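PDB 5GMT: alginate lyase from Aplysia kurodai, which probably cleaves the glycosidic bonds of alginate by elimination, with a specificity for polymannuronate. Local coordinates for residues 21-32 against 47-58; 109-120 against 238-249. All blocks are in the same frame, centred on the assembly; numbering follows the deposited sequence.

Contact 1: 21-32 against 47-58; sequences SVPHSSHVSTIL and ISTSTKHSSSRA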
loop_
_atom_site.group_PDB
_atom_site.type_symbol
_atom_site.label_atom_id
_atom_site.label_comp_id
_atom_site.label_asym_id
_atom_site.label_seq_id
_atom_site.Cartn_x
_atom_site.Cartn_y
_atom_site.Cartn_z
ATOM N N SER A 21 -13.176 -5.882 10.723
ATOM C CA SER A 21 -13.809 -6.892 9.895
ATOM C C SER A 21 -14.751 -6.216 8.920
ATOM O O SER A 21 -15.068 -5.040 9.069
ATOM C CB SER A 21 -14.578 -7.892 10.758
ATOM O OG SER A 21 -15.600 -7.218 11.473
ATOM N N VAL A 22 -15.212 -6.957 7.925
ATOM C CA VAL A 22 -16.209 -6.428 7.007
ATOM C C VAL A 22 -17.496 -7.238 7.146
ATOM O O VAL A 22 -17.459 -8.408 7.550
ATOM C CB VAL A 22 -15.707 -6.458 5.555
ATOM C CG1 VAL A 22 -14.577 -5.426 5.360
ATOM C CG2 VAL A 22 -15.226 -7.859 5.210
ATOM N N PRO A 23 -18.646 -6.614 6.844
ATOM C CA PRO A 23 -19.908 -7.353 6.986
ATOM C C PRO A 23 -20.079 -8.477 5.963
ATOM O O PRO A 23 -19.497 -8.442 4.878
ATOM C CB PRO A 23 -20.973 -6.270 6.781
ATOM C CG PRO A 23 -20.292 -5.214 5.967
ATOM C CD PRO A 23 -18.863 -5.211 6.445
ATOM N N HIS A 24 -20.879 -9.478 6.319
ATOM C CA HIS A 24 -21.221 -10.535 5.377
ATOM C C HIS A 24 -22.318 -10.038 4.438
ATOM O O HIS A 24 -23.510 -10.156 4.738
ATOM C CB HIS A 24 -21.673 -11.797 6.118
ATOM C CG HIS A 24 -21.872 -12.983 5.227
ATOM N ND1 HIS A 24 -22.843 -13.934 5.457
ATOM C CD2 HIS A 24 -21.226 -13.371 4.103
ATOM C CE1 HIS A 24 -22.786 -14.858 4.515
ATOM N NE2 HIS A 24 -21.811 -14.540 3.682
ATOM N N SER A 25 -21.917 -9.479 3.302
ATOM C CA SER A 25 -22.863 -8.879 2.366
ATOM C C SER A 25 -22.455 -9.203 0.938
ATOM O O SER A 25 -21.276 -9.385 0.659
ATOM C CB SER A 25 -22.932 -7.355 2.571
ATOM O OG SER A 25 -23.756 -6.719 1.604
ATOM N N SER A 26 -23.429 -9.294 0.039
ATOM C CA SER A 26 -23.111 -9.444 -1.379
ATOM C C SER A 26 -22.921 -8.087 -2.055
ATOM O O SER A 26 -22.461 -8.024 -3.198
ATOM C CB SER A 26 -24.202 -10.237 -2.106
ATOM O OG SER A 26 -24.069 -11.634 -1.865
ATOM N N HIS A 27 -23.282 -7.008 -1.360
ATOM C CA HIS A 27 -23.170 -5.653 -1.912
ATOM C C HIS A 27 -21.809 -5.076 -1.588
ATOM O O HIS A 27 -21.491 -4.861 -0.414
ATOM C CB HIS A 27 -24.255 -4.728 -1.356
ATOM C CG HIS A 27 -25.645 -5.158 -1.693
ATOM N ND1 HIS A 27 -26.263 -4.807 -2.874
ATOM C CD2 HIS A 27 -26.536 -5.913 -1.008
ATOM C CE1 HIS A 27 -27.477 -5.327 -2.901
ATOM N NE2 HIS A 27 -27.668 -6.002 -1.782
ATOM N N VAL A 28 -21.005 -4.827 -2.619
ATOM C CA VAL A 28 -19.632 -4.399 -2.396
ATOM C C VAL A 28 -19.636 -3.049 -1.709
ATOM O O VAL A 28 -18.808 -2.795 -0.836
ATOM C CB VAL A 28 -18.822 -4.337 -3.717
ATOM C CG1 VAL A 28 -17.476 -3.620 -3.501
ATOM C CG2 VAL A 28 -18.596 -5.752 -4.248
ATOM N N SER A 29 -20.607 -2.206 -2.049
ATOM C CA SER A 29 -20.701 -0.913 -1.372
ATOM C C SER A 29 -20.885 -1.068 0.139
ATOM O O SER A 29 -20.394 -0.245 0.908
ATOM C CB SER A 29 -21.834 -0.069 -1.943
ATOM O OG SER A 29 -21.838 1.204 -1.309
ATOM N N THR A 30 -21.561 -2.132 0.567
ATOM C CA THR A 30 -21.731 -2.381 1.985
ATOM C C THR A 30 -20.474 -3.021 2.582
ATOM O O THR A 30 -20.070 -2.688 3.697
ATOM C CB THR A 30 -22.966 -3.263 2.245
ATOM O OG1 THR A 30 -24.130 -2.590 1.740
ATOM C CG2 THR A 30 -23.142 -3.500 3.738
ATOM N N ILE A 31 -19.848 -3.927 1.835
ATOM C CA ILE A 31 -18.585 -4.524 2.282
ATOM C C ILE A 31 -17.572 -3.431 2.622
ATOM O O ILE A 31 -16.890 -3.495 3.648
ATOM C CB ILE A 31 -17.995 -5.467 1.211
ATOM C CG1 ILE A 31 -18.928 -6.674 1.015
ATOM C CG2 ILE A 31 -16.581 -5.922 1.589
ATOM C CD1 ILE A 31 -18.549 -7.570 -0.141
ATOM N N LEU A 32 -17.509 -2.414 1.774
ATOM C CA LEU A 32 -16.498 -1.367 1.913
ATOM C C LEU A 32 -16.984 -0.178 2.737
ATOM O O LEU A 32 -16.301 0.845 2.801
ATOM C CB LEU A 32 -16.060 -0.870 0.532
ATOM C CG LEU A 32 -15.503 -1.908 -0.424
ATOM C CD1 LEU A 32 -15.101 -1.227 -1.733
ATOM C CD2 LEU A 32 -14.319 -2.610 0.233
ATOM N N ILE A 47 -14.029 -8.622 -5.353
ATOM C CA ILE A 47 -14.225 -8.348 -3.932
ATOM C C ILE A 47 -15.285 -9.245 -3.306
ATOM O O ILE A 47 -16.399 -9.378 -3.827
ATOM C CB ILE A 47 -14.603 -6.866 -3.703
ATOM C CG1 ILE A 47 -13.410 -5.981 -4.090
ATOM C CG2 ILE A 47 -15.022 -6.625 -2.237
ATOM C CD1 ILE A 47 -13.666 -4.483 -3.959
ATOM N N SER A 48 -14.920 -9.864 -2.189
ATOM C CA SER A 48 -15.867 -10.641 -1.405
ATOM C C SER A 48 -15.413 -10.646 0.051
ATOM O O SER A 48 -14.542 -9.860 0.446
ATOM C CB SER A 48 -15.983 -12.065 -1.949
ATOM O OG SER A 48 -17.088 -12.733 -1.355
ATOM N N THR A 49 -16.000 -11.528 0.854
ATOM C CA THR A 49 -15.654 -11.611 2.270
ATOM C C THR A 49 -15.522 -13.071 2.671
ATOM O O THR A 49 -16.137 -13.937 2.049
ATOM C CB THR A 49 -16.715 -10.946 3.161
ATOM O OG1 THR A 49 -17.915 -11.729 3.124
ATOM C CG2 THR A 49 -17.021 -9.524 2.696
ATOM N N SER A 50 -14.741 -13.349 3.709
ATOM C CA SER A 50 -14.484 -14.733 4.086
ATOM C C SER A 50 -13.956 -14.846 5.507
ATOM O O SER A 50 -13.151 -14.022 5.955
ATOM C CB SER A 50 -13.489 -15.375 3.108
ATOM O OG SER A 50 -13.197 -16.719 3.467
ATOM N N THR A 51 -14.416 -15.882 6.198
ATOM C CA THR A 51 -13.923 -16.241 7.525
ATOM C C THR A 51 -13.059 -17.502 7.485
ATOM O O THR A 51 -12.787 -18.108 8.521
ATOM C CB THR A 51 -15.090 -16.474 8.496
ATOM O OG1 THR A 51 -16.027 -17.370 7.886
ATOM C CG2 THR A 51 -15.798 -15.165 8.788
ATOM N N LYS A 52 -12.614 -17.893 6.294
ATOM C CA LYS A 52 -11.851 -19.129 6.146
ATOM C C LYS A 52 -10.587 -19.156 7.007
ATOM O O LYS A 52 -10.238 -20.198 7.567
ATOM C CB LYS A 52 -11.475 -19.367 4.679
ATOM C CG LYS A 52 -10.476 -20.510 4.507
ATOM C CD LYS A 52 -10.154 -20.782 3.053
ATOM C CE LYS A 52 -11.243 -21.596 2.383
ATOM N NZ LYS A 52 -10.782 -22.136 1.072
ATOM N N HIS A 53 -9.924 -18.009 7.147
ATOM C CA HIS A 53 -8.634 -17.963 7.837
ATOM C C HIS A 53 -8.656 -17.180 9.135
ATOM O O HIS A 53 -7.622 -16.997 9.780
ATOM C CB HIS A 53 -7.573 -17.366 6.900
ATOM C CG HIS A 53 -7.375 -18.158 5.648
ATOM N ND1 HIS A 53 -6.851 -19.432 5.653
ATOM C CD2 HIS A 53 -7.642 -17.866 4.353
ATOM C CE1 HIS A 53 -6.797 -19.891 4.416
ATOM N NE2 HIS A 53 -7.273 -18.961 3.608
ATOM N N SER A 54 -9.833 -16.726 9.542
ATOM C CA SER A 54 -9.904 -15.875 10.717
ATOM C C SER A 54 -11.321 -15.751 11.254
ATOM O O SER A 54 -12.299 -15.784 10.496
ATOM C CB SER A 54 -9.355 -14.487 10.383
ATOM O OG SER A 54 -10.143 -13.894 9.367
ATOM N N SER A 55 -11.428 -15.605 12.569
ATOM C CA SER A 55 -12.717 -15.376 13.203
ATOM C C SER A 55 -13.341 -14.087 12.700
ATOM O O SER A 55 -14.539 -14.032 12.412
ATOM C CB SER A 55 -12.560 -15.339 14.720
ATOM O OG SER A 55 -11.998 -16.554 15.177
ATOM N N SER A 56 -12.524 -13.045 12.596
ATOM C CA SER A 56 -12.976 -11.788 12.015
ATOM C C SER A 56 -13.208 -12.000 10.527
ATOM O O SER A 56 -12.351 -12.555 9.845
ATOM C CB SER A 56 -11.950 -10.673 12.249
ATOM O OG SER A 56 -11.870 -10.317 13.620
ATOM N N ARG A 57 -14.373 -11.595 10.030
ATOM C CA ARG A 57 -14.652 -11.724 8.604
ATOM C C ARG A 57 -13.777 -10.751 7.829
ATOM O O ARG A 57 -13.835 -9.547 8.044
ATOM C CB ARG A 57 -16.129 -11.462 8.293
ATOM C CG ARG A 57 -16.460 -11.584 6.805
ATOM C CD ARG A 57 -17.963 -11.729 6.556
ATOM N NE ARG A 57 -18.434 -13.044 6.985
ATOM C CZ ARG A 57 -18.475 -14.111 6.191
ATOM N NH1 ARG A 57 -18.092 -14.013 4.923
ATOM N NH2 ARG A 57 -18.910 -15.270 6.659
ATOM N N ALA A 58 -12.987 -11.292 6.914
ATOM C CA ALA A 58 -11.976 -10.523 6.208
ATOM C C ALA A 58 -12.423 -10.067 4.835
ATOM O O ALA A 58 -13.229 -10.714 4.181
ATOM C CB ALA A 58 -10.706 -11.351 6.074
HETATM O O HOH W 1 -19.782 -11.287 0.981
#

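Contact 2: 109-120 against 238-249; sequences GGKLPGLFGGEN and HLRGMFFSTFFG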
loop_
_atom_site.group_PDB
_atom_site.type_symbol
_atom_site.label_atom_id
_atom_site.label_comp_id
_atom_site.label_asym_id
_atom_site.label_seq_id
_atom_site.Cartn_x
_atom_site.Cartn_y
_atom_site.Cartn_z
ATOM N N GLY A 109 5.497 -10.278 -9.126
ATOM C CA GLY A 109 5.119 -9.117 -8.349
ATOM C C GLY A 109 3.724 -8.557 -8.496
ATOM O O GLY A 109 3.020 -8.788 -9.478
ATOM N N GLY A 110 3.337 -7.777 -7.499
ATOM C CA GLY A 110 2.050 -7.115 -7.512
ATOM C C GLY A 110 1.913 -6.158 -6.341
ATOM O O GLY A 110 2.828 -6.015 -5.533
ATOM N N LYS A 111 0.745 -5.529 -6.242
ATOM C CA LYS A 111 0.543 -4.406 -5.324
ATOM C C LYS A 111 -0.089 -4.809 -4.005
ATOM O O LYS A 111 -0.856 -5.766 -3.954
ATOM C CB LYS A 111 -0.330 -3.343 -5.993
ATOM C CG LYS A 111 0.451 -2.233 -6.720
ATOM C CD LYS A 111 1.331 -2.794 -7.809
ATOM C CE LYS A 111 1.963 -1.697 -8.661
ATOM N NZ LYS A 111 2.913 -2.291 -9.660
ATOM N N LEU A 112 0.243 -4.061 -2.952
ATOM C CA LEU A 112 -0.411 -4.165 -1.641
ATOM C C LEU A 112 -0.704 -2.764 -1.113
ATOM O O LEU A 112 -0.025 -1.798 -1.496
ATOM C CB LEU A 112 0.477 -4.930 -0.652
ATOM C CG LEU A 112 0.692 -6.417 -0.911
ATOM C CD1 LEU A 112 1.834 -6.906 -0.011
ATOM C CD2 LEU A 112 -0.591 -7.232 -0.647
ATOM N N PRO A 113 -1.702 -2.635 -0.223
ATOM C CA PRO A 113 -2.080 -1.321 0.318
ATOM C C PRO A 113 -0.957 -0.589 1.048
ATOM O O PRO A 113 -0.164 -1.223 1.744
ATOM C CB PRO A 113 -3.205 -1.666 1.310
ATOM C CG PRO A 113 -3.808 -2.906 0.758
ATOM C CD PRO A 113 -2.633 -3.692 0.215
ATOM N N GLY A 114 -0.929 0.738 0.905
ATOM C CA GLY A 114 0.006 1.593 1.612
ATOM C C GLY A 114 -0.622 2.962 1.813
ATOM O O GLY A 114 -1.783 3.158 1.479
ATOM N N LEU A 115 0.131 3.908 2.369
ATOM C CA LEU A 115 -0.397 5.260 2.574
ATOM C C LEU A 115 -0.200 6.128 1.321
ATOM O O LEU A 115 0.581 5.782 0.434
ATOM C CB LEU A 115 0.279 5.913 3.784
ATOM C CG LEU A 115 -0.043 5.244 5.130
ATOM C CD1 LEU A 115 0.829 5.802 6.257
ATOM C CD2 LEU A 115 -1.526 5.424 5.451
ATOM N N PHE A 116 -0.900 7.263 1.276
ATOM C CA PHE A 116 -0.746 8.254 0.207
ATOM C C PHE A 116 -1.045 9.648 0.757
ATOM O O PHE A 116 -1.590 9.784 1.850
ATOM C CB PHE A 116 -1.684 7.942 -0.971
ATOM C CG PHE A 116 -3.093 8.403 -0.752
ATOM C CD1 PHE A 116 -3.926 7.718 0.114
ATOM C CD2 PHE A 116 -3.591 9.525 -1.418
ATOM C CE1 PHE A 116 -5.236 8.150 0.339
ATOM C CE2 PHE A 116 -4.893 9.954 -1.208
ATOM C CZ PHE A 116 -5.721 9.263 -0.334
ATOM N N GLY A 117 -0.674 10.680 0.007
ATOM C CA GLY A 117 -1.005 12.036 0.392
ATOM C C GLY A 117 -0.755 13.016 -0.739
ATOM O O GLY A 117 -0.545 12.625 -1.889
ATOM N N GLY A 118 -0.787 14.298 -0.407
ATOM C CA GLY A 118 -0.593 15.339 -1.395
ATOM C C GLY A 118 -1.618 16.428 -1.178
ATOM O O GLY A 118 -1.905 16.798 -0.039
ATOM N N GLU A 119 -2.167 16.929 -2.278
ATOM C CA GLU A 119 -3.215 17.943 -2.238
ATOM C C GLU A 119 -4.484 17.458 -1.516
ATOM O O GLU A 119 -4.687 16.261 -1.307
ATOM C CB GLU A 119 -3.555 18.387 -3.663
ATOM C CG GLU A 119 -2.390 19.058 -4.408
ATOM C CD GLU A 119 -2.726 19.384 -5.855
ATOM O OE1 GLU A 119 -1.877 19.998 -6.542
ATOM O OE2 GLU A 119 -3.835 19.017 -6.308
ATOM N N ASN A 120 -5.345 18.393 -1.131
ATOM C CA ASN A 120 -6.543 18.022 -0.389
ATOM C C ASN A 120 -7.615 17.377 -1.276
ATOM O O ASN A 120 -8.535 16.721 -0.781
ATOM C CB ASN A 120 -7.131 19.240 0.327
ATOM C CG ASN A 120 -8.193 18.854 1.338
ATOM O OD1 ASN A 120 -8.043 17.876 2.062
ATOM N ND2 ASN A 120 -9.283 19.601 1.367
ATOM N N HIS A 238 -0.146 16.905 2.624
ATOM C CA HIS A 238 -0.117 16.116 3.854
ATOM C C HIS A 238 -0.532 14.676 3.574
ATOM O O HIS A 238 -0.942 14.348 2.467
ATOM C CB HIS A 238 -1.038 16.730 4.912
ATOM C CG HIS A 238 -0.731 18.165 5.210
ATOM N ND1 HIS A 238 0.318 18.549 6.021
ATOM C CD2 HIS A 238 -1.326 19.309 4.793
ATOM C CE1 HIS A 238 0.349 19.869 6.097
ATOM N NE2 HIS A 238 -0.639 20.353 5.364
ATOM N N LEU A 239 -0.411 13.814 4.576
ATOM C CA LEU A 239 -0.875 12.436 4.426
ATOM C C LEU A 239 -2.392 12.441 4.459
ATOM O O LEU A 239 -2.985 13.163 5.260
ATOM C CB LEU A 239 -0.302 11.550 5.531
ATOM C CG LEU A 239 1.158 11.164 5.311
ATOM C CD1 LEU A 239 1.855 10.918 6.648
ATOM C CD2 LEU A 239 1.229 9.928 4.417
ATOM N N ARG A 240 -3.018 11.647 3.591
ATOM C CA ARG A 240 -4.473 11.687 3.450
ATOM C C ARG A 240 -5.160 10.396 3.884
ATOM O O ARG A 240 -6.329 10.411 4.268
ATOM C CB ARG A 240 -4.848 11.999 1.998
ATOM C CG ARG A 240 -4.306 13.345 1.480
ATOM C CD ARG A 240 -4.891 14.523 2.268
ATOM N NE ARG A 240 -4.306 15.791 1.835
ATOM C CZ ARG A 240 -4.336 16.912 2.549
ATOM N NH1 ARG A 240 -4.947 16.935 3.730
ATOM N NH2 ARG A 240 -3.740 18.004 2.085
ATOM N N GLY A 241 -4.449 9.274 3.827
ATOM C CA GLY A 241 -5.082 8.020 4.180
ATOM C C GLY A 241 -4.484 6.822 3.483
ATOM O O GLY A 241 -3.316 6.840 3.118
ATOM N N MET A 242 -5.307 5.794 3.278
ATOM C CA MET A 242 -4.839 4.526 2.728
ATOM C C MET A 242 -5.174 4.390 1.252
ATOM O O MET A 242 -6.321 4.605 0.842
ATOM C CB MET A 242 -5.449 3.340 3.477
ATOM C CG MET A 242 -5.009 1.990 2.885
ATOM S SD MET A 242 -5.778 0.539 3.637
ATOM C CE MET A 242 -7.510 0.879 3.365
ATOM N N PHE A 243 -4.160 4.035 0.469
ATOM C CA PHE A 243 -4.324 3.680 -0.941
ATOM C C PHE A 243 -4.453 2.166 -0.983
ATOM O O PHE A 243 -3.453 1.467 -0.970
ATOM C CB PHE A 243 -3.133 4.237 -1.753
ATOM C CG PHE A 243 -3.184 3.980 -3.246
ATOM C CD1 PHE A 243 -4.327 3.515 -3.869
ATOM C CD2 PHE A 243 -2.111 4.375 -4.044
ATOM C CE1 PHE A 243 -4.349 3.315 -5.254
ATOM C CE2 PHE A 243 -2.138 4.207 -5.430
ATOM C CZ PHE A 243 -3.244 3.682 -6.030
ATOM N N PHE A 244 -5.690 1.668 -0.953
ATOM C CA PHE A 244 -5.896 0.226 -1.083
ATOM C C PHE A 244 -5.696 -0.131 -2.539
ATOM O O PHE A 244 -6.382 0.388 -3.416
ATOM C CB PHE A 244 -7.278 -0.226 -0.601
ATOM C CG PHE A 244 -7.434 -1.731 -0.570
ATOM C CD1 PHE A 244 -7.145 -2.445 0.585
ATOM C CD2 PHE A 244 -7.839 -2.428 -1.701
ATOM C CE1 PHE A 244 -7.272 -3.836 0.621
ATOM C CE2 PHE A 244 -7.969 -3.825 -1.668
ATOM C CZ PHE A 244 -7.682 -4.516 -0.507
ATOM N N SER A 245 -4.748 -1.022 -2.797
ATOM C CA SER A 245 -4.361 -1.324 -4.166
ATOM C C SER A 245 -3.775 -2.724 -4.188
ATOM O O SER A 245 -2.810 -2.978 -3.495
ATOM C CB SER A 245 -3.338 -0.296 -4.652
ATOM O OG SER A 245 -2.983 -0.496 -6.000
ATOM N N THR A 246 -4.361 -3.636 -4.955
ATOM C CA THR A 246 -3.775 -4.968 -5.063
ATOM C C THR A 246 -4.211 -5.643 -6.371
ATOM O O THR A 246 -5.398 -5.686 -6.731
ATOM C CB THR A 246 -4.128 -5.847 -3.813
ATOM O OG1 THR A 246 -3.315 -7.030 -3.795
ATOM C CG2 THR A 246 -5.615 -6.225 -3.779
ATOM N N PHE A 247 -3.202 -6.126 -7.086
ATOM C CA PHE A 247 -3.336 -6.752 -8.388
ATOM C C PHE A 247 -1.936 -7.213 -8.761
ATOM O O PHE A 247 -0.958 -6.719 -8.195
ATOM C CB PHE A 247 -3.894 -5.781 -9.434
ATOM C CG PHE A 247 -3.111 -4.502 -9.558
ATOM C CD1 PHE A 247 -3.495 -3.368 -8.850
ATOM C CD2 PHE A 247 -1.999 -4.432 -10.382
ATOM C CE1 PHE A 247 -2.776 -2.183 -8.966
ATOM C CE2 PHE A 247 -1.285 -3.261 -10.508
ATOM C CZ PHE A 247 -1.675 -2.129 -9.802
ATOM N N PHE A 248 -1.838 -8.162 -9.685
ATOM C CA PHE A 248 -0.536 -8.588 -10.194
ATOM C C PHE A 248 -0.043 -7.591 -11.244
ATOM O O PHE A 248 -0.829 -7.090 -12.055
ATOM C CB PHE A 248 -0.621 -10.001 -10.795
ATOM C CG PHE A 248 -0.607 -11.097 -9.770
ATOM C CD1 PHE A 248 -1.713 -11.320 -8.955
ATOM C CD2 PHE A 248 0.509 -11.911 -9.623
ATOM C CE1 PHE A 248 -1.701 -12.333 -8.002
ATOM C CE2 PHE A 248 0.528 -12.922 -8.679
ATOM C CZ PHE A 248 -0.579 -13.131 -7.862
ATOM N N GLY A 249 1.254 -7.292 -11.219
ATOM C CA GLY A 249 1.837 -6.437 -12.238
ATOM C C GLY A 249 2.263 -5.074 -11.723
ATOM O O GLY A 249 2.042 -4.758 -10.550
#

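Contact 1: 21-32 against 47-58
The guanidinium of Arg-57 lies flat on the imidazole of His-24, centres 4.0 Å apart and planes at 29°. The overlap is offset: His-24 CD2 sits toward the rim of one guanidinium face, 3.3 Å from Arg-57 NH1, while Thr-51 CG2 takes the opposite face and Thr-49 CB lies in plane at the edge. Thr-49 OG1 comes up to the edge of the imidazole and also accepts a hydrogen bond from Arg-57 NH1, 2.9 Å long. The contact lies at the margin of a beta sandwich of the concanavalin-like class, where the 21-32 segment with its short helix 28-31 packs on the hairpin formed by strands 47-50 and 58-63. Arg-57 leaves the backbone extended, laying CB, CG and CD beside Val-22 O, and then bends at chi3 (-71°), which turns its head over the imidazole. A serine in its place would probably leave the His-24 ring without its flat partner and Thr-49 OG1 without the NH1 donor. One backbone bond, Val-22 N to Arg-57 O at 2.9 Å, ties the segments beside this stack. Thr-49 has two uses: with OG1 turned to the arginine, its methyl CG2 points inward against Val-22 CG2 at 3.5 Å and against the Ile-31 side chain. Farther along the strand, Ile-47 meets three residues of segment 21-32. Ile-31 slides past it in the opposite sense, and Val-28 crosses it at about a right angle. Leu-59 and Ile-61 of strand 58-63 touch Ile-47 too, as does Ala-77 of the other sheet. Leu-32 reaches Ile-47 tip to tip, with CD1 of Leu-32 4.2 Å from CD1 of Ile-47.

Contact 2: 109-120 against 238-249
Gly-118 O accepts three hydrogen bonds from segment 238-249: one from His-238 N at 3.2 Å and two from Arg-240. The arginine chain bends at chi2 (-63°) and meets this oxygen side-on, NH2 lying in the carbonyl plane at 3.1 Å from Gly-118 O and NE well above that plane. Arg-240 NE adds a weak bond to Glu-119 O, and NH1 is taken by Ser-88 O. Gly-118 N donates to His-238 O, and His-238 ND1 is hydrogen-bonded to Asp-91 OD1. Phe-116 O receives Arg-240 N at 2.9 Å on a lone pair, almost straight at 175°, while Phe-116 N donates to Gly-241 O at 3.1 Å. Arg-240 and Gly-241 thus both face Phe-116, a classic beta bulge in a pair of antiparallel neighbours within one sheet of the jelly-roll-like sandwich. Arg-240 CB lies over a face of the Phe-116 ring, which meets Tyr-80 edge-to-face. Gly-114 and Phe-243 exchange bonds through both N and O. Pro-113 has no N-H to give; its carbonyl oxygen is bonded to Tyr-97 OH, and its CG packs by Phe-244 CD1. Leu-115 N is hydrogen-bonded to Glu-196 OE1, as Ser-245 OG is to Arg-140 NH1. Between Gly-110 and Gly-114, where the register shifts again, Thr-246 OG1 donates to Lys-111 O at 2.8 Å and is also bonded to Tyr-63 OH. Lys-111 N donates to Phe-247 O, and Gly-249 N to Gly-109 O. Lys-111 passes CB over one face of the Phe-247 ring, 4.2 Å from the centroid, and its NZ ends on a lone pair of Gly-249 O, 2.8 Å away.

Contact 1 closes before contact 2 opens along the chain; their centres are 21 Å apart and their nearest atoms about 6 Å, without touching. The centre of contact 2 lies about 4 Å from the centre of the chain, that of contact 1 about 20 Å. Phe-79 of strand 76-81 connects them: Leu-32 of contact 1 touches it, and Phe-244 of contact 2 stacks on it. Strand 261-272 also meets both, through Tyr-264 on Ala-58 and Phe-265 on Pro-113. No ligand marks the active site. In related lyases the cleft lies over one sheet; contact 2 is mid-sheet, contact 1 at the margin of the other, and a site near contact 2 is possible but not established here.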